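Local atomic coordinates of diguanylate cyclase/phosphodiesterase-domain containing protein (Thermotoga maritima MSB8, PDB entry 6KHU), a protein that is a putative diguanylate cyclase of the GGDEF family, whose active members make cyclic di-GMP from two GTP molecules. Residues R14-Q19 with Y30-V35; M49-I54 with D72-F77; L55-R60 with K94-S99; V81-A86 with P113-D118. All coordinates share one frame; numbering follows the deposited sequence.

Contact 1 (R14-Q19 with Y30-V35); sequences RLLSYQ and YTIFFV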
loop_
_atom_site.group_PDB
_atom_site.type_symbol
_atom_site.label_atom_id
_atom_site.label_comp_id
_atom_site.label_asym_id
_atom_site.label_seq_id
_atom_site.Cartn_x
_atom_site.Cartn_y
_atom_site.Cartn_z
ATOM N N ARG A 14 -4.456 9.229 8.396
ATOM C CA ARG A 14 -5.779 9.753 8.717
ATOM C C ARG A 14 -6.838 9.182 7.784
ATOM O O ARG A 14 -7.892 8.725 8.235
ATOM C CB ARG A 14 -5.779 11.282 8.650
ATOM C CG ARG A 14 -7.038 11.899 9.248
ATOM C CD ARG A 14 -6.948 13.424 9.333
ATOM N NE ARG A 14 -7.171 14.051 8.031
ATOM C CZ ARG A 14 -6.223 14.664 7.333
ATOM N NH1 ARG A 14 -4.985 14.735 7.825
ATOM N NH2 ARG A 14 -6.514 15.209 6.154
ATOM N N LEU A 15 -6.571 9.194 6.470
ATOM C CA LEU A 15 -7.514 8.622 5.514
ATOM C C LEU A 15 -7.721 7.134 5.764
ATOM O O LEU A 15 -8.837 6.616 5.599
ATOM C CB LEU A 15 -7.029 8.858 4.078
ATOM C CG LEU A 15 -6.940 10.340 3.648
ATOM C CD1 LEU A 15 -6.328 10.489 2.259
ATOM C CD2 LEU A 15 -8.317 11.031 3.694
ATOM N N LEU A 16 -6.649 6.427 6.141
ATOM C CA LEU A 16 -6.755 5.007 6.450
ATOM C C LEU A 16 -7.627 4.770 7.680
ATOM O O LEU A 16 -8.430 3.832 7.699
ATOM C CB LEU A 16 -5.366 4.399 6.651
ATOM C CG LEU A 16 -5.308 2.936 7.116
ATOM C CD1 LEU A 16 -6.035 1.994 6.151
ATOM C CD2 LEU A 16 -3.858 2.508 7.277
ATOM N N SER A 17 -7.477 5.596 8.721
ATOM C CA SER A 17 -8.308 5.404 9.909
ATOM C C SER A 17 -9.775 5.700 9.622
ATOM O O SER A 17 -10.660 5.052 10.193
ATOM C CB SER A 17 -7.796 6.265 11.060
ATOM O OG SER A 17 -8.072 7.625 10.792
ATOM N N TYR A 18 -10.061 6.659 8.734
ATOM C CA TYR A 18 -11.442 6.881 8.317
ATOM C C TYR A 18 -11.990 5.665 7.585
ATOM O O TYR A 18 -13.113 5.217 7.845
ATOM C CB TYR A 18 -11.541 8.113 7.413
ATOM C CG TYR A 18 -11.251 9.424 8.101
ATOM C CD1 TYR A 18 -11.308 9.531 9.483
ATOM C CD2 TYR A 18 -10.915 10.555 7.362
ATOM C CE1 TYR A 18 -11.031 10.727 10.116
ATOM C CE2 TYR A 18 -10.644 11.767 7.987
ATOM C CZ TYR A 18 -10.709 11.842 9.368
ATOM O OH TYR A 18 -10.450 13.030 10.008
ATOM N N GLN A 19 -11.220 5.138 6.632
ATOM C CA GLN A 19 -11.669 3.965 5.893
ATOM C C GLN A 19 -11.857 2.773 6.818
ATOM O O GLN A 19 -12.794 1.980 6.635
ATOM C CB GLN A 19 -10.677 3.639 4.774
ATOM C CG GLN A 19 -10.914 2.311 4.092
ATOM C CD GLN A 19 -12.313 2.160 3.512
ATOM O OE1 GLN A 19 -12.975 3.140 3.160
ATOM N NE2 GLN A 19 -12.760 0.916 3.380
ATOM N N TYR A 30 -11.209 -4.397 3.247
ATOM C CA TYR A 30 -10.211 -3.634 2.507
ATOM C C TYR A 30 -8.842 -4.226 2.819
ATOM O O TYR A 30 -8.681 -4.984 3.775
ATOM C CB TYR A 30 -10.250 -2.134 2.850
ATOM C CG TYR A 30 -9.720 -1.813 4.233
ATOM C CD1 TYR A 30 -10.532 -1.968 5.356
ATOM C CD2 TYR A 30 -8.413 -1.369 4.419
ATOM C CE1 TYR A 30 -10.060 -1.692 6.627
ATOM C CE2 TYR A 30 -7.920 -1.095 5.704
ATOM C CZ TYR A 30 -8.757 -1.247 6.796
ATOM O OH TYR A 30 -8.298 -0.980 8.060
ATOM N N THR A 31 -7.846 -3.863 2.012
ATOM C CA THR A 31 -6.513 -4.423 2.166
ATOM C C THR A 31 -5.470 -3.319 2.134
ATOM O O THR A 31 -5.574 -2.379 1.340
ATOM C CB THR A 31 -6.251 -5.474 1.075
ATOM O OG1 THR A 31 -7.195 -6.545 1.235
ATOM C CG2 THR A 31 -4.845 -6.043 1.192
ATOM N N ILE A 32 -4.482 -3.432 3.021
ATOM C CA ILE A 32 -3.352 -2.515 3.111
ATOM C C ILE A 32 -2.123 -3.213 2.545
ATOM O O ILE A 32 -1.825 -4.354 2.918
ATOM C CB ILE A 32 -3.089 -2.082 4.566
ATOM C CG1 ILE A 32 -4.338 -1.439 5.179
ATOM C CG2 ILE A 32 -1.906 -1.128 4.633
ATOM C CD1 ILE A 32 -4.230 -1.204 6.674
ATOM N N PHE A 33 -1.401 -2.531 1.661
ATOM C CA PHE A 33 -0.149 -3.036 1.117
ATOM C C PHE A 33 0.973 -2.098 1.535
ATOM O O PHE A 33 0.808 -0.871 1.492
ATOM C CB PHE A 33 -0.174 -3.140 -0.439
ATOM C CG PHE A 33 -1.235 -4.061 -0.994
ATOM C CD1 PHE A 33 -2.549 -3.642 -1.102
ATOM C CD2 PHE A 33 -0.903 -5.324 -1.456
ATOM C CE1 PHE A 33 -3.518 -4.465 -1.625
ATOM C CE2 PHE A 33 -1.879 -6.160 -1.975
ATOM C CZ PHE A 33 -3.192 -5.729 -2.052
ATOM N N PHE A 34 2.114 -2.675 1.933
ATOM C CA PHE A 34 3.359 -1.938 2.148
ATOM C C PHE A 34 4.407 -2.389 1.136
ATOM O O PHE A 34 4.582 -3.594 0.914
ATOM C CB PHE A 34 3.923 -2.182 3.560
ATOM C CG PHE A 34 3.415 -1.237 4.609
ATOM C CD1 PHE A 34 2.095 -0.806 4.605
ATOM C CD2 PHE A 34 4.269 -0.797 5.627
ATOM C CE1 PHE A 34 1.623 0.063 5.596
ATOM C CE2 PHE A 34 3.813 0.062 6.621
ATOM C CZ PHE A 34 2.485 0.497 6.608
ATOM N N VAL A 35 5.125 -1.430 0.545
ATOM C CA VAL A 35 6.262 -1.719 -0.329
ATOM C C VAL A 35 7.456 -0.896 0.152
ATOM O O VAL A 35 7.395 0.337 0.175
ATOM C CB VAL A 35 5.955 -1.414 -1.807
ATOM C CG1 VAL A 35 7.194 -1.662 -2.672
ATOM C CG2 VAL A 35 4.790 -2.265 -2.301
#
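L16 carries the apolar part of this contact. Its CD1 lies 3.6 Å from CE2 of Y30 and 3.7 Å from CD1 of I32, so one methyl touches both strand side chains, and L16 CD2 meets I32 CD1 at 3.8 Å. With CG anti to the backbone N (chi1 174°), the branched end of L16 swings toward the strand although its CB does not point there. The second kind of contact is the glutamine chain against the ring: Q19 bends at chi2, its CG methylene lies over one face of Y30 near the rim, and the amide stands nearly upright to the ring, with NE2 no nearer than 4.0 Å, to Y30 CB. In the GGDEF fold this is helix 9-26 laid against the central sheet; the axis of segment 14-19 passes 11.0 Å from that of 30-35, at 156° between their N-to-C directions. The polar end of Y30, its OH, is hydrogen-bonded to H20. An alanine at Y30 would remove the ring beneath Q19 CG and beside L16 CD1, and would probably leave a gap there and H20 without its hydroxyl partner. I32 also packs on L119 and L126 of helix 119-130.

Contact 2 (M49-I54 with D72-F77); sequences MKIGKI and DTFALF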
loop_
_atom_site.group_PDB
_atom_site.type_symbol
_atom_site.label_atom_id
_atom_site.label_comp_id
_atom_site.label_asym_id
_atom_site.label_seq_id
_atom_site.Cartn_x
_atom_site.Cartn_y
_atom_site.Cartn_z
HETATM N N MSE A 49 9.634 7.252 -7.817
HETATM C CA MSE A 49 8.561 7.727 -8.673
HETATM C C MSE A 49 7.958 6.557 -9.468
HETATM O O MSE A 49 6.789 6.607 -9.858
HETATM C CB MSE A 49 9.059 8.848 -9.592
HETATM C CG MSE A 49 9.035 10.249 -8.932
HETATM SE SE MSE A 49 10.101 11.664 -9.935
HETATM C CE MSE A 49 11.792 10.695 -10.158
ATOM N N LYS A 50 8.738 5.483 -9.653
ATOM C CA LYS A 50 8.267 4.333 -10.427
ATOM C C LYS A 50 7.339 3.438 -9.611
ATOM O O LYS A 50 6.274 3.031 -10.090
ATOM C CB LYS A 50 9.453 3.519 -10.945
ATOM C CG LYS A 50 10.140 4.139 -12.145
ATOM C CD LYS A 50 11.316 3.290 -12.618
ATOM C CE LYS A 50 12.277 4.119 -13.476
ATOM N NZ LYS A 50 13.308 3.282 -14.161
ATOM N N ILE A 51 7.740 3.093 -8.387
ATOM C CA ILE A 51 6.853 2.302 -7.548
ATOM C C ILE A 51 5.641 3.128 -7.138
ATOM O O ILE A 51 4.532 2.592 -7.012
ATOM C CB ILE A 51 7.634 1.737 -6.350
ATOM C CG1 ILE A 51 8.568 0.640 -6.853
ATOM C CG2 ILE A 51 6.699 1.179 -5.279
ATOM C CD1 ILE A 51 9.843 0.549 -6.103
ATOM N N GLY A 52 5.813 4.442 -6.977
ATOM C CA GLY A 52 4.668 5.299 -6.712
ATOM C C GLY A 52 3.610 5.202 -7.796
ATOM O O GLY A 52 2.420 5.011 -7.513
ATOM N N LYS A 53 4.033 5.309 -9.057
ATOM C CA LYS A 53 3.100 5.177 -10.170
ATOM C C LYS A 53 2.460 3.794 -10.193
ATOM O O LYS A 53 1.269 3.660 -10.502
ATOM C CB LYS A 53 3.823 5.443 -11.489
ATOM C CG LYS A 53 3.727 6.880 -11.991
ATOM C CD LYS A 53 4.950 7.229 -12.828
ATOM C CE LYS A 53 4.577 8.046 -14.036
ATOM N NZ LYS A 53 5.285 7.531 -15.240
ATOM N N ILE A 54 3.239 2.756 -9.878
ATOM C CA ILE A 54 2.724 1.387 -9.914
ATOM C C ILE A 54 1.591 1.225 -8.906
ATOM O O ILE A 54 0.534 0.656 -9.212
ATOM C CB ILE A 54 3.858 0.380 -9.649
ATOM C CG1 ILE A 54 4.785 0.264 -10.865
ATOM C CG2 ILE A 54 3.285 -0.979 -9.239
ATOM C CD1 ILE A 54 6.073 -0.501 -10.564
ATOM N N ASP A 72 11.652 5.496 2.320
ATOM C CA ASP A 72 11.798 4.424 1.343
ATOM C C ASP A 72 10.600 3.469 1.276
ATOM O O ASP A 72 10.679 2.447 0.582
ATOM C CB ASP A 72 13.089 3.631 1.614
ATOM C CG ASP A 72 13.107 2.950 2.980
ATOM O OD1 ASP A 72 12.068 2.919 3.683
ATOM O OD2 ASP A 72 14.185 2.426 3.348
ATOM N N THR A 73 9.502 3.754 1.975
ATOM C CA THR A 73 8.373 2.837 2.014
ATOM C C THR A 73 7.124 3.550 1.519
ATOM O O THR A 73 6.869 4.697 1.889
ATOM C CB THR A 73 8.139 2.286 3.436
ATOM O OG1 THR A 73 9.311 1.588 3.885
ATOM C CG2 THR A 73 6.959 1.323 3.458
ATOM N N PHE A 74 6.361 2.878 0.664
ATOM C CA PHE A 74 5.025 3.325 0.307
ATOM C C PHE A 74 3.987 2.457 1.001
ATOM O O PHE A 74 4.230 1.281 1.298
ATOM C CB PHE A 74 4.779 3.249 -1.198
ATOM C CG PHE A 74 5.462 4.318 -1.988
ATOM C CD1 PHE A 74 4.898 5.579 -2.102
ATOM C CD2 PHE A 74 6.655 4.051 -2.650
ATOM C CE1 PHE A 74 5.525 6.571 -2.861
ATOM C CE2 PHE A 74 7.290 5.035 -3.412
ATOM C CZ PHE A 74 6.723 6.296 -3.514
ATOM N N ALA A 75 2.814 3.039 1.225
ATOM C CA ALA A 75 1.655 2.279 1.650
ATOM C C ALA A 75 0.503 2.533 0.686
ATOM O O ALA A 75 0.460 3.547 -0.020
ATOM C CB ALA A 75 1.254 2.623 3.091
ATOM N N LEU A 76 -0.420 1.577 0.655
ATOM C CA LEU A 76 -1.589 1.616 -0.205
ATOM C C LEU A 76 -2.720 0.910 0.520
ATOM O O LEU A 76 -2.503 -0.141 1.139
ATOM C CB LEU A 76 -1.323 0.922 -1.549
ATOM C CG LEU A 76 -2.511 0.480 -2.406
ATOM C CD1 LEU A 76 -3.108 1.678 -3.173
ATOM C CD2 LEU A 76 -2.084 -0.626 -3.387
ATOM N N PHE A 77 -3.920 1.474 0.448
ATOM C CA PHE A 77 -5.086 0.680 0.803
ATOM C C PHE A 77 -6.112 0.735 -0.316
ATOM O O PHE A 77 -6.261 1.761 -0.983
ATOM C CB PHE A 77 -5.695 1.090 2.170
ATOM C CG PHE A 77 -6.292 2.481 2.232
ATOM C CD1 PHE A 77 -7.592 2.719 1.802
ATOM C CD2 PHE A 77 -5.575 3.528 2.804
ATOM C CE1 PHE A 77 -8.151 3.977 1.898
ATOM C CE2 PHE A 77 -6.129 4.803 2.909
ATOM C CZ PHE A 77 -7.420 5.027 2.455
#
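F74 lays its ring against the backbone of G52, where helix 41-57 packs on strand 73-79 in the α/β sandwich of the GGDEF fold. The CA atoms of these two residues are 7.3 Å apart, the nearest such pair across the segments. F74 places CG anti to its carbonyl carbon, and chi2 of -82° turns the ring so that one face meets the helix. G52 CA sits over that face, 4.2 Å from the ring centroid and 21° off the ring normal, which meets the geometry of a CH-pi contact; it is displaced toward the rim, nearest to CZ. With no side-chain carbon on its CA, G52 lets the ring approach the helix backbone itself: a CB built there would fall 3.5 Å from F74 CZ, a tight fit. I51 approaches differently. Its CG2 is the branch anti to the backbone N, and this methyl comes obliquely to the ring, while CG1, anti to the carbonyl carbon (chi1 -72°), is carried beside the backbone N. The F74 side chain also touches L48 and L55 of the same helix and V66 of strand 65-68, and the I51 side chain packs on T37 of strand 30-37. These neighbours place the contact within the hydrophobic layer between helix and sheet. On one side of the ring, I51 CG2 lies 3.9 Å from the ortho carbon F74 CD2, and G52 N the same distance from the meta carbon F74 CE2.

Contact 3 (L55-R60 with K94-S99); sequences LKECVR and KNHIES. With ZN (zinc ion), chain C.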
loop_
_atom_site.group_PDB
_atom_site.type_symbol
_atom_site.label_atom_id
_atom_site.label_comp_id
_atom_site.label_asym_id
_atom_site.label_seq_id
_atom_site.Cartn_x
_atom_site.Cartn_y
_atom_site.Cartn_z
ATOM N N LEU A 55 1.796 1.726 -7.686
ATOM C CA LEU A 55 0.751 1.637 -6.666
ATOM C C LEU A 55 -0.442 2.512 -7.016
ATOM O O LEU A 55 -1.587 2.148 -6.718
ATOM C CB LEU A 55 1.310 2.026 -5.297
ATOM C CG LEU A 55 2.362 1.047 -4.789
ATOM C CD1 LEU A 55 3.017 1.615 -3.563
ATOM C CD2 LEU A 55 1.750 -0.312 -4.508
ATOM N N LYS A 56 -0.195 3.678 -7.618
ATOM C CA LYS A 56 -1.300 4.496 -8.113
ATOM C C LYS A 56 -2.167 3.722 -9.094
ATOM O O LYS A 56 -3.385 3.937 -9.156
ATOM C CB LYS A 56 -0.771 5.763 -8.784
ATOM C CG LYS A 56 -0.528 6.934 -7.848
ATOM C CD LYS A 56 -1.761 7.235 -6.980
ATOM C CE LYS A 56 -2.952 7.716 -7.793
ATOM N NZ LYS A 56 -3.877 8.565 -6.971
ATOM N N GLU A 57 -1.560 2.816 -9.862
ATOM C CA GLU A 57 -2.319 2.016 -10.818
ATOM C C GLU A 57 -3.339 1.118 -10.133
ATOM O O GLU A 57 -4.369 0.787 -10.734
ATOM C CB GLU A 57 -1.362 1.169 -11.664
ATOM C CG GLU A 57 -1.980 0.677 -12.952
ATOM C CD GLU A 57 -1.033 -0.161 -13.774
ATOM O OE1 GLU A 57 -1.516 -1.091 -14.452
ATOM O OE2 GLU A 57 0.191 0.120 -13.756
ATOM N N CYS A 58 -3.066 0.691 -8.894
ATOM C CA CYS A 58 -4.007 -0.158 -8.159
ATOM C C CYS A 58 -5.244 0.585 -7.673
ATOM O O CYS A 58 -6.198 -0.061 -7.232
ATOM C CB CYS A 58 -3.335 -0.770 -6.930
ATOM S SG CYS A 58 -1.840 -1.692 -7.279
ATOM N N VAL A 59 -5.226 1.916 -7.684
ATOM C CA VAL A 59 -6.344 2.706 -7.180
ATOM C C VAL A 59 -7.545 2.516 -8.105
ATOM O O VAL A 59 -7.500 2.893 -9.280
ATOM C CB VAL A 59 -5.941 4.186 -7.080
ATOM C CG1 VAL A 59 -7.160 5.103 -6.915
ATOM C CG2 VAL A 59 -4.946 4.381 -5.940
ATOM N N ARG A 60 -8.629 1.936 -7.574
ATOM C CA ARG A 60 -9.842 1.705 -8.358
ATOM C C ARG A 60 -10.937 2.733 -8.108
ATOM O O ARG A 60 -11.709 3.034 -9.023
ATOM C CB ARG A 60 -10.448 0.327 -8.071
ATOM C CG ARG A 60 -9.503 -0.814 -7.801
ATOM C CD ARG A 60 -10.325 -2.033 -7.336
ATOM N NE ARG A 60 -11.689 -1.986 -7.870
ATOM C CZ ARG A 60 -12.790 -1.802 -7.137
ATOM N NH1 ARG A 60 -12.702 -1.644 -5.827
ATOM N NH2 ARG A 60 -13.985 -1.761 -7.716
ATOM N N LYS A 94 4.058 -6.919 -8.079
ATOM C CA LYS A 94 5.349 -7.585 -8.276
ATOM C C LYS A 94 5.708 -7.680 -9.756
ATOM O O LYS A 94 6.852 -7.404 -10.141
ATOM C CB LYS A 94 5.328 -8.980 -7.639
ATOM C CG LYS A 94 5.206 -8.954 -6.097
ATOM C CD LYS A 94 5.813 -10.197 -5.430
ATOM C CE LYS A 94 4.953 -11.429 -5.669
ATOM N NZ LYS A 94 5.351 -12.581 -4.797
ATOM N N ASN A 95 4.733 -8.043 -10.596
ATOM C CA ASN A 95 4.947 -8.108 -12.043
ATOM C C ASN A 95 5.386 -6.763 -12.610
ATOM O O ASN A 95 6.270 -6.707 -13.470
ATOM C CB ASN A 95 3.674 -8.572 -12.750
ATOM C CG ASN A 95 3.363 -10.039 -12.499
ATOM O OD1 ASN A 95 4.172 -10.762 -11.932
ATOM N ND2 ASN A 95 2.185 -10.480 -12.938
ATOM N N HIS A 96 4.777 -5.667 -12.152
ATOM C CA HIS A 96 5.204 -4.353 -12.641
ATOM C C HIS A 96 6.624 -4.035 -12.197
ATOM O O HIS A 96 7.427 -3.518 -12.988
ATOM C CB HIS A 96 4.239 -3.266 -12.178
ATOM C CG HIS A 96 2.963 -3.225 -12.964
ATOM N ND1 HIS A 96 2.007 -4.215 -12.881
ATOM C CD2 HIS A 96 2.500 -2.328 -13.867
ATOM C CE1 HIS A 96 1.009 -3.931 -13.701
ATOM N NE2 HIS A 96 1.282 -2.789 -14.312
ATOM N N ILE A 97 6.953 -4.318 -10.934
ATOM C CA ILE A 97 8.319 -4.101 -10.473
ATOM C C ILE A 97 9.279 -5.027 -11.219
ATOM O O ILE A 97 10.399 -4.630 -11.563
ATOM C CB ILE A 97 8.405 -4.279 -8.944
ATOM C CG1 ILE A 97 7.348 -3.410 -8.255
ATOM C CG2 ILE A 97 9.795 -3.913 -8.436
ATOM C CD1 ILE A 97 7.363 -3.490 -6.746
ATOM N N GLU A 98 8.840 -6.258 -11.519
ATOM C CA GLU A 98 9.661 -7.171 -12.315
ATOM C C GLU A 98 9.897 -6.614 -13.713
ATOM O O GLU A 98 11.027 -6.623 -14.218
ATOM C CB GLU A 98 9.006 -8.556 -12.395
ATOM C CG GLU A 98 9.773 -9.580 -13.277
ATOM C CD GLU A 98 9.197 -11.000 -13.196
ATOM O OE1 GLU A 98 8.415 -11.276 -12.254
ATOM O OE2 GLU A 98 9.525 -11.842 -14.072
ATOM N N SER A 99 8.837 -6.117 -14.351
ATOM C CA SER A 99 8.964 -5.532 -15.677
ATOM C C SER A 99 9.975 -4.398 -15.729
ATOM O O SER A 99 10.497 -4.104 -16.809
ATOM C CB SER A 99 7.609 -5.029 -16.158
ATOM O OG SER A 99 6.963 -6.019 -16.934
HETATM ZN ZN ZN C . -0.043 -1.909 -15.566
#
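E57 of helix 41-57 and H96 of helix 86-100 have their CA atoms 10.0 Å apart, each directing CB toward the other segment. A zinc ion joins their side chains, bound by E57 OE1 at 2.0 Å and by H96 NE2 at 2.0 Å. The second carboxylate oxygen, E57 OE2, stands farther from the zinc ion, at 2.7 Å, so the carboxylate grips the metal unequally. E57 reaches it with a stretched chain: CG is anti to the backbone N (chi1 -161°) and chi2 is fully extended at -180°. The carboxylate and imidazole planes are turned 79° apart. Although E57 OE2 comes within 3.2 Å of H96 NE2, this is a closeness imposed by the shared metal, with no hydrogen between them. The other ring nitrogen, H96 ND1, is hydrogen-bonded to R92 O, which would hold the ring's rotation with NE2 turned to the zinc ion. This is a surface zinc site of the GGDEF fold, with a Glu and a His from two helices as its protein ligands. Near it L55 and C58 pack on I93 of helix 86-100, with L55 also touching F74 and L76 of strand 73-79 and I97 touching Y105 of strand 105-112.

Contact 4 (V81-A86 with P113-D118); sequences VGKETA and PEDFMD. With ZN (zinc ion), chain B.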
loop_
_atom_site.group_PDB
_atom_site.type_symbol
_atom_site.label_atom_id
_atom_site.label_comp_id
_atom_site.label_asym_id
_atom_site.label_seq_id
_atom_site.Cartn_x
_atom_site.Cartn_y
_atom_site.Cartn_z
ATOM N N VAL A 81 -11.359 -5.037 -1.146
ATOM C CA VAL A 81 -10.447 -6.138 -1.440
ATOM C C VAL A 81 -10.234 -6.929 -0.162
ATOM O O VAL A 81 -9.697 -6.403 0.815
ATOM C CB VAL A 81 -9.115 -5.615 -1.999
ATOM C CG1 VAL A 81 -8.069 -6.738 -2.093
ATOM C CG2 VAL A 81 -9.337 -4.940 -3.356
ATOM N N GLY A 82 -10.657 -8.193 -0.158
ATOM C CA GLY A 82 -10.428 -9.087 0.952
ATOM C C GLY A 82 -9.361 -10.126 0.649
ATOM O O GLY A 82 -8.593 -10.014 -0.309
ATOM N N LYS A 83 -9.341 -11.165 1.497
ATOM C CA LYS A 83 -8.322 -12.211 1.390
ATOM C C LYS A 83 -8.336 -12.886 0.027
ATOM O O LYS A 83 -7.282 -13.304 -0.466
ATOM C CB LYS A 83 -8.530 -13.271 2.476
ATOM C CG LYS A 83 -7.947 -12.899 3.814
ATOM C CD LYS A 83 -6.433 -12.772 3.741
ATOM C CE LYS A 83 -5.745 -14.074 4.135
ATOM N NZ LYS A 83 -4.311 -13.813 4.444
ATOM N N GLU A 84 -9.517 -13.021 -0.582
ATOM C CA GLU A 84 -9.631 -13.726 -1.855
ATOM C C GLU A 84 -8.834 -13.031 -2.957
ATOM O O GLU A 84 -8.086 -13.679 -3.695
ATOM C CB GLU A 84 -11.105 -13.847 -2.249
ATOM C CG GLU A 84 -11.374 -14.739 -3.456
ATOM C CD GLU A 84 -11.481 -16.214 -3.098
ATOM O OE1 GLU A 84 -11.223 -16.573 -1.927
ATOM O OE2 GLU A 84 -11.828 -17.019 -3.989
ATOM N N THR A 85 -8.976 -11.708 -3.090
ATOM C CA THR A 85 -8.384 -11.015 -4.229
ATOM C C THR A 85 -7.098 -10.265 -3.898
ATOM O O THR A 85 -6.388 -9.857 -4.823
ATOM C CB THR A 85 -9.396 -10.044 -4.838
ATOM O OG1 THR A 85 -9.907 -9.179 -3.810
ATOM C CG2 THR A 85 -10.551 -10.830 -5.475
ATOM N N ALA A 86 -6.784 -10.075 -2.620
ATOM C CA ALA A 86 -5.525 -9.442 -2.244
ATOM C C ALA A 86 -4.296 -10.071 -2.891
ATOM O O ALA A 86 -3.404 -9.307 -3.301
ATOM C CB ALA A 86 -5.367 -9.438 -0.717
ATOM N N PRO A 113 -11.410 -7.861 7.322
ATOM C CA PRO A 113 -11.165 -8.221 8.726
ATOM C C PRO A 113 -10.446 -9.554 8.968
ATOM O O PRO A 113 -10.211 -9.893 10.137
ATOM C CB PRO A 113 -12.584 -8.306 9.295
ATOM C CG PRO A 113 -13.383 -8.874 8.124
ATOM C CD PRO A 113 -12.756 -8.288 6.875
ATOM N N GLU A 114 -10.093 -10.297 7.912
ATOM C CA GLU A 114 -9.647 -11.676 8.124
ATOM C C GLU A 114 -8.244 -11.733 8.715
ATOM O O GLU A 114 -7.949 -12.603 9.541
ATOM C CB GLU A 114 -9.712 -12.462 6.815
ATOM C CG GLU A 114 -11.107 -12.989 6.495
ATOM C CD GLU A 114 -11.109 -14.431 5.988
ATOM O OE1 GLU A 114 -10.719 -14.655 4.816
ATOM O OE2 GLU A 114 -11.514 -15.336 6.758
ATOM N N ASP A 115 -7.359 -10.826 8.302
ATOM C CA ASP A 115 -6.020 -10.807 8.873
ATOM C C ASP A 115 -5.968 -10.028 10.183
ATOM O O ASP A 115 -5.100 -10.299 11.013
ATOM C CB ASP A 115 -5.014 -10.195 7.884
ATOM C CG ASP A 115 -4.785 -11.060 6.651
ATOM O OD1 ASP A 115 -4.967 -12.299 6.728
ATOM O OD2 ASP A 115 -4.410 -10.490 5.604
ATOM N N PHE A 116 -6.861 -9.056 10.379
ATOM C CA PHE A 116 -6.754 -8.155 11.524
ATOM C C PHE A 116 -8.053 -7.394 11.699
ATOM O O PHE A 116 -8.842 -7.245 10.762
ATOM C CB PHE A 116 -5.601 -7.150 11.360
ATOM C CG PHE A 116 -5.892 -6.015 10.380
ATOM C CD1 PHE A 116 -5.624 -6.167 9.014
ATOM C CD2 PHE A 116 -6.397 -4.805 10.822
ATOM C CE1 PHE A 116 -5.867 -5.143 8.111
ATOM C CE2 PHE A 116 -6.659 -3.762 9.928
ATOM C CZ PHE A 116 -6.394 -3.927 8.563
HETATM N N MSE A 117 -8.234 -6.862 12.901
HETATM C CA MSE A 117 -9.289 -5.893 13.134
HETATM C C MSE A 117 -8.785 -4.721 13.954
HETATM O O MSE A 117 -9.460 -3.698 14.097
HETATM C CB MSE A 117 -10.460 -6.573 13.806
HETATM C CG MSE A 117 -11.287 -7.320 12.779
HETATM SE SE MSE A 117 -12.639 -8.379 13.631
HETATM C CE MSE A 117 -14.006 -6.965 13.753
ATOM N N ASP A 118 -7.565 -4.874 14.461
ATOM C CA ASP A 118 -6.867 -3.828 15.198
ATOM C C ASP A 118 -5.895 -3.146 14.229
ATOM O O ASP A 118 -4.877 -3.737 13.846
ATOM C CB ASP A 118 -6.156 -4.453 16.401
ATOM C CG ASP A 118 -5.357 -3.449 17.236
ATOM O OD1 ASP A 118 -4.714 -2.555 16.669
ATOM O OD2 ASP A 118 -5.326 -3.600 18.483
HETATM ZN ZN ZN B . -4.086 -2.475 19.476
HETATM O O HOH W 1 -2.032 -3.390 19.174
#
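K83 and D115 form a salt bridge between two surface loops, NZ donating to OD1 at 2.8 Å. These loops follow strands 73-79 and 105-112 of the GGDEF-type sheet and lead into helices 86-100 and 119-130. D115 OD1 accepts through its syn lone pair, the side facing its other oxygen. That oxygen, OD2, is hydrogen-bonded to S111 N, so both carboxylate oxygens are engaged. K83 reaches it by folding: its chain bends at chi2 (-64°) and again at chi3 (-94°), carrying CE to 3.2 Å from D115 OD1, and the two side chains cross at about a right angle. An asparagine at D115 would take away the negative charge facing K83 and would probably leave the ammonium without its ionic mate. E114 lies against the lysine's aliphatic part, its OE1 3.4 Å from K83 CG, whereas the charged ends, K83 NZ and E114 OE1, are 6.5 Å apart. Farther along the same loop, D118 caps the N-terminus of helix 119-130, with OD1 accepting from K121 N. Its other oxygen, D118 OD2, binds a zinc ion at 1.9 Å, and a water also binds that metal, at 2.3 Å.

In the fold
Contacts 1 and 2 meet in the sheet, their centres 13 Å apart, because strands 30-37 and 73-79 are antiparallel neighbours: F33 N probably bonds to L76 O, and V35 O to F74 N. Contacts 2 and 3 share helix 41-57 and lie 9 Å apart, with I54 CD1 3.7 Å from H96 CB, so the packed layer reaches a zinc ligand. Contact 4 sits 12 Å from contact 1, tied to it by a probable hydrogen bond, T31 OG1 to V81 O at 2.5 Å, and about 20 Å from contact 2. Contact 1 closes first along the chain; contacts 2 and 3 then interleave, as do 3 and 4, knitting sequence-distant segments into one compact domain.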